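Local coordinates for protein glycoside hydrolase family 81 (Clostridium thermocellum, PDB 6FOP) that probably hydrolyses internal beta-1,3-glucosidic bonds of laminarin-like glucans as a glucanase of the cellulosome, at residues W535-K540 and Y594-N598; F543-H549 and K559-E563. Numbering follows the deposited sequence.

Contact 1: residues W535-K540 and Y594-N598. With MG (magnesium ion), chain B.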
loop_
_atom_site.group_PDB
_atom_site.type_symbol
_atom_site.label_atom_id
_atom_site.label_comp_id
_atom_site.label_asym_id
_atom_site.label_seq_id
_atom_site.Cartn_x
_atom_site.Cartn_y
_atom_site.Cartn_z
ATOM N N TRP A 535 -8.702 -3.686 -6.413
ATOM C CA TRP A 535 -8.182 -4.532 -7.505
ATOM C C TRP A 535 -9.169 -5.602 -7.977
ATOM O O TRP A 535 -9.371 -5.782 -9.174
ATOM C CB TRP A 535 -6.841 -5.184 -7.084
ATOM C CG TRP A 535 -5.619 -4.299 -7.219
ATOM C CD1 TRP A 535 -4.760 -4.291 -8.230
ATOM C CD2 TRP A 535 -5.168 -3.257 -6.306
ATOM N NE1 TRP A 535 -3.759 -3.377 -8.034
ATOM C CE2 TRP A 535 -3.983 -2.723 -6.850
ATOM C CE3 TRP A 535 -5.617 -2.764 -5.076
ATOM C CZ2 TRP A 535 -3.245 -1.724 -6.209
ATOM C CZ3 TRP A 535 -4.888 -1.758 -4.448
ATOM C CH2 TRP A 535 -3.734 -1.231 -5.033
ATOM N N PHE A 536 -9.815 -6.285 -7.034
ATOM C CA PHE A 536 -10.712 -7.388 -7.390
ATOM C C PHE A 536 -12.206 -7.085 -7.259
ATOM O O PHE A 536 -13.017 -7.861 -7.771
ATOM C CB PHE A 536 -10.403 -8.628 -6.545
ATOM C CG PHE A 536 -9.005 -9.168 -6.702
ATOM C CD1 PHE A 536 -8.425 -9.276 -7.951
ATOM C CD2 PHE A 536 -8.273 -9.610 -5.595
ATOM C CE1 PHE A 536 -7.138 -9.776 -8.106
ATOM C CE2 PHE A 536 -6.987 -10.145 -5.747
ATOM C CZ PHE A 536 -6.414 -10.197 -7.005
ATOM N N ASP A 537 -12.553 -5.984 -6.569
ATOM C CA ASP A 537 -13.961 -5.600 -6.317
ATOM C C ASP A 537 -14.830 -6.835 -6.022
ATOM O O ASP A 537 -15.836 -7.108 -6.689
ATOM C CB ASP A 537 -14.535 -4.790 -7.502
ATOM C CG ASP A 537 -15.887 -4.167 -7.216
ATOM O OD1 ASP A 537 -16.276 -4.056 -6.052
ATOM O OD2 ASP A 537 -16.549 -3.743 -8.208
ATOM N N LEU A 538 -14.448 -7.567 -4.982
ATOM C CA LEU A 538 -15.180 -8.782 -4.613
ATOM C C LEU A 538 -16.636 -8.544 -4.264
ATOM O O LEU A 538 -17.476 -9.405 -4.493
ATOM C CB LEU A 538 -14.490 -9.514 -3.461
ATOM C CG LEU A 538 -13.079 -10.038 -3.672
ATOM C CD1 LEU A 538 -12.686 -10.858 -2.459
ATOM C CD2 LEU A 538 -12.995 -10.889 -4.921
ATOM N N TYR A 539 -16.926 -7.367 -3.713
ATOM C CA TYR A 539 -18.292 -7.056 -3.262
ATOM C C TYR A 539 -19.151 -6.449 -4.398
ATOM O O TYR A 539 -20.326 -6.167 -4.199
ATOM C CB TYR A 539 -18.228 -6.137 -2.041
ATOM C CG TYR A 539 -17.543 -6.794 -0.872
ATOM C CD1 TYR A 539 -18.253 -7.608 0.011
ATOM C CD2 TYR A 539 -16.179 -6.642 -0.669
ATOM C CE1 TYR A 539 -17.611 -8.238 1.071
ATOM C CE2 TYR A 539 -15.528 -7.284 0.375
ATOM C CZ TYR A 539 -16.246 -8.057 1.248
ATOM O OH TYR A 539 -15.566 -8.675 2.279
ATOM N N LYS A 540 -18.535 -6.233 -5.560
ATOM C CA LYS A 540 -19.225 -5.824 -6.775
ATOM C C LYS A 540 -19.910 -4.465 -6.628
ATOM O O LYS A 540 -20.939 -4.223 -7.241
ATOM C CB LYS A 540 -20.219 -6.908 -7.243
ATOM C CG LYS A 540 -19.650 -8.318 -7.338
ATOM C CD LYS A 540 -18.620 -8.417 -8.428
ATOM C CE LYS A 540 -18.086 -9.844 -8.581
ATOM N NZ LYS A 540 -17.152 -9.921 -9.751
ATOM N N TYR A 594 -15.153 -15.948 -7.343
ATOM C CA TYR A 594 -14.407 -14.876 -7.997
ATOM C C TYR A 594 -13.191 -15.441 -8.736
ATOM O O TYR A 594 -12.871 -14.982 -9.833
ATOM C CB TYR A 594 -13.977 -13.750 -7.028
ATOM C CG TYR A 594 -13.227 -12.657 -7.769
ATOM C CD1 TYR A 594 -13.910 -11.740 -8.575
ATOM C CD2 TYR A 594 -11.832 -12.583 -7.730
ATOM C CE1 TYR A 594 -13.217 -10.784 -9.317
ATOM C CE2 TYR A 594 -11.132 -11.632 -8.468
ATOM C CZ TYR A 594 -11.842 -10.710 -9.240
ATOM O OH TYR A 594 -11.155 -9.775 -9.973
ATOM N N ILE A 595 -12.501 -16.429 -8.148
ATOM C CA ILE A 595 -11.380 -17.071 -8.874
ATOM C C ILE A 595 -11.874 -17.541 -10.270
ATOM O O ILE A 595 -11.264 -17.263 -11.301
ATOM C CB ILE A 595 -10.844 -18.329 -8.111
ATOM C CG1 ILE A 595 -10.248 -18.021 -6.726
ATOM C CG2 ILE A 595 -9.864 -19.105 -8.978
ATOM C CD1 ILE A 595 -8.957 -17.281 -6.773
ATOM N N LYS A 596 -13.008 -18.234 -10.281
ATOM C CA LYS A 596 -13.611 -18.725 -11.526
ATOM C C LYS A 596 -13.946 -17.583 -12.490
ATOM O O LYS A 596 -13.559 -17.624 -13.647
ATOM C CB LYS A 596 -14.842 -19.581 -11.214
ATOM C CG LYS A 596 -15.496 -20.206 -12.444
ATOM C CD LYS A 596 -14.507 -21.042 -13.243
ATOM C CE LYS A 596 -15.147 -22.114 -14.122
ATOM N NZ LYS A 596 -14.234 -22.607 -15.201
ATOM N N GLN A 597 -14.611 -16.535 -11.989
ATOM C CA GLN A 597 -14.978 -15.386 -12.819
ATOM C C GLN A 597 -13.756 -14.666 -13.379
ATOM O O GLN A 597 -13.753 -14.209 -14.531
ATOM C CB GLN A 597 -15.815 -14.392 -12.019
ATOM C CG GLN A 597 -17.212 -14.843 -11.647
ATOM C CD GLN A 597 -17.909 -13.841 -10.729
ATOM O OE1 GLN A 597 -17.307 -13.270 -9.823
ATOM N NE2 GLN A 597 -19.183 -13.614 -10.974
ATOM N N ASN A 598 -12.753 -14.462 -12.515
ATOM C CA ASN A 598 -11.528 -13.755 -12.910
ATOM C C ASN A 598 -10.792 -14.542 -13.996
ATOM O O ASN A 598 -10.403 -13.995 -15.045
ATOM C CB ASN A 598 -10.680 -13.470 -11.656
ATOM C CG ASN A 598 -9.360 -12.822 -11.971
ATOM O OD1 ASN A 598 -8.504 -13.396 -12.648
ATOM N ND2 ASN A 598 -9.147 -11.614 -11.425
HETATM MG MG MG B . -21.137 -3.804 -9.702
HETATM O O HOH W 1 -19.055 -2.873 -9.217
HETATM O O HOH W 2 -19.683 -5.468 -10.518
HETATM O O HOH W 3 -22.585 -5.384 -9.613
#
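The loop 535-540, which runs out of helix 514-534, lies against the first turns of helix 592-606 in the family 81 C-terminal domain, of the six-hairpin glycosidase clan, whose catalytic domains are (alpha/alpha)6 barrels. The closest CA atoms are those of Leu538 and Tyr594, 7.0 Å apart. Asp537, with positive phi, breaks the helical path and starts a type I beta turn to Lys540, closed by Lys540 N to Asp537 O at 3.1 Å.

Tyr594 projects from its helix against Phe536, Leu538 and Lys540 and gives the largest share of the contact. Leu538 CD2 covers one face of its ring, a CH-pi contact 3.7 Å from the centroid, and the Phe536 ring meets it obliquely, with centroids 5.5 Å apart and planes at 50°; Phe536 CD1 comes within 3.6 Å of Tyr594 CE2. The phenol end is held by polar partners: Asn598 ND2 donates to Tyr594 OH at 3.1 Å, one turn further along the helix, and Tyr594 OH also hydrogen-bonds to the backbone oxygen of Asn550. Asn598 OD1 in turn hydrogen-bonds to ND1 of His574, a nickel ligand, so the helix side of the contact leads toward that metal site.

On the solvent side, Lys540 NZ lies at the edge of the Tyr594 ring and makes a weak hydrogen bond to Gln597 OE1 at 3.4 Å. The backbone at the end of the turn carries a magnesium ion: Lys540 O binds it at 2.5 Å beside three waters, and water 1 donates to Asp537 OD2 at 2.8 Å.

Contact 2: residues F543-H549 and K559-E563. With NI (nickel (II) ion), chain C.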
loop_
_atom_site.group_PDB
_atom_site.type_symbol
_atom_site.label_atom_id
_atom_site.label_comp_id
_atom_site.label_asym_id
_atom_site.label_seq_id
_atom_site.Cartn_x
_atom_site.Cartn_y
_atom_site.Cartn_z
ATOM N N PHE A 543 -16.421 -0.860 -8.724
ATOM C CA PHE A 543 -16.195 -0.520 -10.123
ATOM C C PHE A 543 -17.470 0.003 -10.758
ATOM O O PHE A 543 -18.563 -0.481 -10.473
ATOM C CB PHE A 543 -15.664 -1.707 -10.928
ATOM C CG PHE A 543 -14.329 -2.247 -10.467
ATOM C CD1 PHE A 543 -13.469 -1.529 -9.623
ATOM C CD2 PHE A 543 -13.921 -3.495 -10.896
ATOM C CE1 PHE A 543 -12.251 -2.054 -9.223
ATOM C CE2 PHE A 543 -12.691 -4.008 -10.517
ATOM C CZ PHE A 543 -11.875 -3.298 -9.654
ATOM N N SER A 544 -17.308 1.006 -11.612
ATOM C CA SER A 544 -18.422 1.552 -12.384
ATOM C C SER A 544 -19.038 0.496 -13.302
ATOM O O SER A 544 -18.314 -0.325 -13.856
ATOM C CB SER A 544 -17.919 2.680 -13.288
ATOM O OG SER A 544 -18.971 3.148 -14.137
ATOM N N PRO A 545 -20.368 0.528 -13.501
ATOM C CA PRO A 545 -20.940 -0.357 -14.505
ATOM C C PRO A 545 -20.351 -0.173 -15.910
ATOM O O PRO A 545 -20.396 -1.103 -16.714
ATOM C CB PRO A 545 -22.426 0.023 -14.491
ATOM C CG PRO A 545 -22.669 0.564 -13.137
ATOM C CD PRO A 545 -21.404 1.253 -12.738
ATOM N N SER A 546 -19.817 1.013 -16.206
ATOM C CA SER A 546 -19.223 1.291 -17.499
ATOM C C SER A 546 -17.811 0.730 -17.640
ATOM O O SER A 546 -17.304 0.679 -18.740
ATOM C CB SER A 546 -19.200 2.781 -17.787
ATOM O OG SER A 546 -18.355 3.451 -16.897
ATOM N N TYR A 547 -17.169 0.352 -16.528
ATOM C CA TYR A 547 -15.860 -0.281 -16.578
ATOM C C TYR A 547 -16.086 -1.717 -17.042
ATOM O O TYR A 547 -16.950 -2.426 -16.530
ATOM C CB TYR A 547 -15.180 -0.192 -15.208
ATOM C CG TYR A 547 -13.825 -0.853 -15.135
ATOM C CD1 TYR A 547 -12.766 -0.353 -15.845
ATOM C CD2 TYR A 547 -13.609 -1.967 -14.338
ATOM C CE1 TYR A 547 -11.513 -0.927 -15.775
ATOM C CE2 TYR A 547 -12.362 -2.570 -14.267
ATOM C CZ TYR A 547 -11.322 -2.047 -14.978
ATOM O OH TYR A 547 -10.089 -2.615 -14.962
ATOM N N GLY A 548 -15.311 -2.138 -18.026
ATOM C CA GLY A 548 -15.583 -3.388 -18.736
ATOM C C GLY A 548 -14.950 -4.668 -18.208
ATOM O O GLY A 548 -14.803 -5.630 -18.962
ATOM N N HIS A 549 -14.584 -4.703 -16.941
ATOM C CA HIS A 549 -13.829 -5.816 -16.368
ATOM C C HIS A 549 -14.238 -6.021 -14.919
ATOM O O HIS A 549 -14.704 -5.080 -14.264
ATOM C CB HIS A 549 -12.314 -5.522 -16.468
ATOM C CG HIS A 549 -11.869 -5.098 -17.831
ATOM N ND1 HIS A 549 -11.508 -6.008 -18.802
ATOM C CD2 HIS A 549 -11.835 -3.882 -18.427
ATOM C CE1 HIS A 549 -11.227 -5.371 -19.921
ATOM N NE2 HIS A 549 -11.421 -4.077 -19.723
ATOM N N LYS A 559 -7.339 7.331 -11.636
ATOM C CA LYS A 559 -8.015 6.358 -12.510
ATOM C C LYS A 559 -7.752 4.965 -11.981
ATOM O O LYS A 559 -6.897 4.764 -11.125
ATOM C CB LYS A 559 -7.543 6.464 -13.955
ATOM C CG LYS A 559 -6.122 5.983 -14.219
ATOM C CD LYS A 559 -5.823 6.003 -15.697
ATOM C CE LYS A 559 -4.409 5.539 -15.995
ATOM N NZ LYS A 559 -4.133 5.622 -17.458
ATOM N N TYR A 560 -8.473 3.995 -12.526
ATOM C CA TYR A 560 -8.043 2.600 -12.426
ATOM C C TYR A 560 -8.258 1.992 -13.774
ATOM O O TYR A 560 -9.076 2.463 -14.556
ATOM C CB TYR A 560 -8.757 1.812 -11.329
ATOM C CG TYR A 560 -10.257 1.844 -11.342
ATOM C CD1 TYR A 560 -10.981 0.937 -12.116
ATOM C CD2 TYR A 560 -10.953 2.800 -10.598
ATOM C CE1 TYR A 560 -12.377 0.981 -12.136
ATOM C CE2 TYR A 560 -12.334 2.837 -10.580
ATOM C CZ TYR A 560 -13.054 1.952 -11.358
ATOM O OH TYR A 560 -14.442 2.004 -11.339
ATOM N N CYS A 561 -7.492 0.955 -14.081
ATOM C CA CYS A 561 -7.545 0.419 -15.430
ATOM C C CYS A 561 -7.063 -1.012 -15.516
ATOM O O CYS A 561 -6.526 -1.572 -14.566
ATOM C CB CYS A 561 -6.726 1.290 -16.366
ATOM S SG CYS A 561 -4.977 1.314 -15.947
ATOM N N HIS A 562 -7.314 -1.593 -16.678
ATOM C CA HIS A 562 -6.975 -2.973 -17.026
ATOM C C HIS A 562 -5.796 -2.955 -18.018
ATOM O O HIS A 562 -5.841 -3.567 -19.089
ATOM C CB HIS A 562 -8.228 -3.612 -17.592
ATOM C CG HIS A 562 -8.177 -5.099 -17.760
ATOM N ND1 HIS A 562 -7.672 -5.715 -18.888
ATOM C CD2 HIS A 562 -8.699 -6.082 -17.001
ATOM C CE1 HIS A 562 -7.851 -7.020 -18.796
ATOM N NE2 HIS A 562 -8.499 -7.268 -17.677
ATOM N N GLU A 563 -4.754 -2.247 -17.613
ATOM C CA GLU A 563 -3.513 -2.079 -18.379
ATOM C C GLU A 563 -2.323 -2.414 -17.504
ATOM O O GLU A 563 -2.407 -2.340 -16.275
ATOM C CB GLU A 563 -3.385 -0.645 -18.917
ATOM C CG GLU A 563 -4.508 -0.231 -19.834
ATOM C CD GLU A 563 -4.372 1.180 -20.363
ATOM O OE1 GLU A 563 -4.105 2.100 -19.574
ATOM O OE2 GLU A 563 -4.555 1.368 -21.578
HETATM NI NI NI C . -9.398 -9.116 -17.386
#
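A nickel site and an aromatic cluster adjoin here, where the loop 543-549 packs against strand 559-561 and the residues that follow it. His562 NE2 binds the nickel ion at 2.1 Å; His574, Glu601 and Glu605 complete the protein ligands. The His549 ring stacks face-to-face on the ring of His562, centroids 3.8 Å apart and planes at 16°, while His549 ND1 hydrogen-bonds to Glu605. The stack thus backs one metal ligand and the hydrogen bond holds another.

Phe543, Tyr547 and Tyr560 form the cluster. Tyr560 directs its edge at the face of Tyr547, with centroids 5.1 Å apart and planes at 78°. Against Phe543 its ring is nearly parallel but slid aside, so the two barely overlap; Phe543 CD1 and Tyr560 CE1 are 3.7 Å apart. The far end of Tyr560 is fixed by a hydrogen bond from Ser544 N to Tyr560 OH at 3.0 Å, just where a type I turn, Ser544 to Tyr547, reverses the loop. Tyr547 OH approaches His562 CB at 3.4 Å but hydrogen-bonds to the backbone oxygen of Tyr551.

Strand 559-561 is an inner strand of a four-stranded antiparallel sheet, between strands 80-82 and 554-556. The backbones of Ser546 and Gly548 also hydrogen-bond to Gly78, just before strand 80-82, and His562 touches helix 570-575 beside the nickel.

Overall arrangement
Contact 2 is nested inside the chain loop closed by contact 1: 535-540 comes first, then 543-549, 559-563 and finally 594-598. Their centres are 13 Å apart, and they touch through the loop after helix 514-534, where Asp537 OD2 and Phe543 N, 2.9 Å apart, probably hydrogen-bond and Trp535 O packs on Phe543 CZ at 3.6 Å. Contact 1 anchors this loop on helix 592-606, contact 2 on the small sheet holding strand 559-561. Helix 592-606 also supplies the nickel ligands Glu601 and Glu605, so the nickel ion, bound also by His562 and His574, bridges that helix and the residue just after strand 559-561 in this crystal structure, within the C-terminal family domain.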